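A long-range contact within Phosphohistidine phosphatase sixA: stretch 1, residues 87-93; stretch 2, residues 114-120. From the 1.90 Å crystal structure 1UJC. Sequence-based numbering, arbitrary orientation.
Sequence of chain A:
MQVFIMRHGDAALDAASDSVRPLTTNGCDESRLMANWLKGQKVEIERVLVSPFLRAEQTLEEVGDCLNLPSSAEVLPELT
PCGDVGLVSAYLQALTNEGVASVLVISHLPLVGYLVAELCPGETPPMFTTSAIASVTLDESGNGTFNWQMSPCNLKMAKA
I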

# COMPACT_ATOMS: atom_id res chain seq x y z
N LEU A 87 3.85 -1.59 14.89
CA LEU A 87 4.88 -0.62 14.56
C LEU A 87 4.51 0.16 13.30
O LEU A 87 4.82 1.34 13.17
N VAL A 88 3.83 -0.50 12.36
CA VAL A 88 3.41 0.19 11.15
C VAL A 88 2.39 1.25 11.56
O VAL A 88 2.45 2.40 11.12
N SER A 89 1.46 0.84 12.41
CA SER A 89 0.42 1.72 12.92
C SER A 89 1.03 2.95 13.61
O SER A 89 0.61 4.09 13.38
N ALA A 90 2.03 2.71 14.46
CA ALA A 90 2.70 3.79 15.18
C ALA A 90 3.48 4.71 14.24
O ALA A 90 3.54 5.92 14.45
N TYR A 91 4.08 4.13 13.20
CA TYR A 91 4.84 4.91 12.23
C TYR A 91 3.86 5.87 11.54
O TYR A 91 4.14 7.06 11.38
N LEU A 92 2.70 5.34 11.16
CA LEU A 92 1.68 6.15 10.50
C LEU A 92 1.14 7.25 11.41
O LEU A 92 0.90 8.37 10.96
N GLN A 93 0.95 6.94 12.70
CA GLN A 93 0.45 7.92 13.65
C GLN A 93 1.49 9.04 13.78
O GLN A 93 1.14 10.22 13.89
N TYR A 114 -4.64 -6.95 8.09
CA TYR A 114 -4.55 -6.66 9.52
C TYR A 114 -4.30 -5.17 9.78
O TYR A 114 -4.78 -4.62 10.78
N LEU A 115 -3.55 -4.54 8.89
CA LEU A 115 -3.24 -3.12 9.04
C LEU A 115 -4.51 -2.28 9.06
O LEU A 115 -4.66 -1.39 9.90
N VAL A 116 -5.43 -2.55 8.13
CA VAL A 116 -6.69 -1.82 8.08
C VAL A 116 -7.47 -1.99 9.39
O VAL A 116 -7.99 -1.02 9.94
N ALA A 117 -7.56 -3.23 9.87
CA ALA A 117 -8.28 -3.51 11.11
C ALA A 117 -7.62 -2.81 12.28
O ALA A 117 -8.28 -2.16 13.09
N GLU A 118 -6.30 -2.95 12.37
CA GLU A 118 -5.52 -2.32 13.43
C GLU A 118 -5.75 -0.81 13.46
O GLU A 118 -5.87 -0.22 14.53
N LEU A 119 -5.80 -0.19 12.29
CA LEU A 119 -6.01 1.25 12.19
C LEU A 119 -7.47 1.66 12.38
O LEU A 119 -7.76 2.73 12.93
N CYS A 120 -8.38 0.80 11.95
CA CYS A 120 -9.80 1.12 12.02
C CYS A 120 -10.65 0.27 12.96
O CYS A 120 -10.88 -0.91 12.71

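Two helices cross here at 58°, their axes 10.0 Å apart at closest approach, and the contact is made by van der Waals packing, with no hydrogen bond from one stretch to the other. Along the second helix, Tyr 114 stays out of reach, and the packing begins with Leu 115. Its CA-to-CB bond points sideways, but the t, p rotamer brings the end of the side chain nearer: CD1 of Leu 115 lies 3.6 Å from CG1 of Val 88, itself a t rotamer directed toward the second helix. Two buried, branched aliphatic side chains suit such a place, since they fill space without leaving a polar group unpaired.

One turn on from Tyr 114, Glu 118 points toward the first helix. With chi1 t and chi2 p, its CG lies 3.8 Å from CB of Ser 89; the residue as a whole is exposed, so a charge is tolerated here. Small Ser 89, t and pointing toward the second helix, sits where the backbones come nearest, Ser 89 CA to Leu 119 CA being 6.5 Å.

Leu 119, m, t and also sideways at its base, is buried and long enough to span two neighbours with its methyls: CD2 of Leu 119 lies 3.9 Å from OG of Ser 89, and CD1 of Leu 119 4.1 Å from CD1 of Leu 92, another m, t leucine, pointing toward the second helix.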

# COMPACT_ATOMS: atom_id res chain seq x y z
CB LEU A 87 6.23 -1.32 14.36
CG LEU A 87 6.85 -1.99 15.60
CD1 LEU A 87 8.13 -2.72 15.20
CD2 LEU A 87 7.15 -0.94 16.66
CB VAL A 88 2.75 -0.79 10.15
CG1 VAL A 88 2.28 -0.03 8.92
CG2 VAL A 88 3.75 -1.87 9.75
CB SER A 89 -0.45 0.95 13.92
OG SER A 89 -1.26 1.82 14.68
CB ALA A 90 3.64 3.20 16.23
CB TYR A 91 5.49 3.97 11.21
CG TYR A 91 6.57 4.59 10.33
CD1 TYR A 91 7.92 4.34 10.59
CD2 TYR A 91 6.25 5.37 9.22
CE1 TYR A 91 8.92 4.86 9.76
CE2 TYR A 91 7.24 5.89 8.39
CZ TYR A 91 8.57 5.63 8.66
OH TYR A 91 9.56 6.13 7.84
CB LEU A 92 0.53 5.26 10.00
CG LEU A 92 0.80 4.56 8.66
CD1 LEU A 92 -0.22 3.46 8.42
CD2 LEU A 92 0.75 5.60 7.55
CB GLN A 93 0.17 7.27 15.01
CG GLN A 93 -0.18 8.27 16.13
CD GLN A 93 -0.80 7.62 17.36
OE1 GLN A 93 -0.43 6.51 17.74
NE2 GLN A 93 -1.73 8.33 17.99
CB TYR A 114 -3.42 -7.46 10.17
CG TYR A 114 -3.52 -8.95 10.01
CD1 TYR A 114 -4.72 -9.63 10.27
CD2 TYR A 114 -2.42 -9.70 9.61
CE1 TYR A 114 -4.81 -11.01 10.13
CE2 TYR A 114 -2.49 -11.08 9.47
CZ TYR A 114 -3.69 -11.73 9.73
OH TYR A 114 -3.75 -13.11 9.62
CB LEU A 115 -2.33 -2.65 7.91
CG LEU A 115 -1.86 -1.19 7.98
CD1 LEU A 115 -1.18 -0.92 9.32
CD2 LEU A 115 -0.91 -0.91 6.84
CB VAL A 116 -7.58 -2.28 6.91
CG1 VAL A 116 -8.95 -1.61 7.00
CG2 VAL A 116 -6.92 -1.94 5.59
CB ALA A 117 -8.33 -5.02 11.36
CB GLU A 118 -4.03 -2.61 13.22
CG GLU A 118 -3.06 -1.83 14.10
CD GLU A 118 -3.14 -2.21 15.56
OE1 GLU A 118 -3.63 -3.32 15.86
OE2 GLU A 118 -2.68 -1.41 16.41
CB LEU A 119 -5.54 1.75 10.82
CG LEU A 119 -4.08 1.52 10.43
CD1 LEU A 119 -3.90 1.85 8.95
CD2 LEU A 119 -3.16 2.37 11.28
CB CYS A 120 -10.41 1.04 10.62
SG CYS A 120 -9.50 2.00 9.39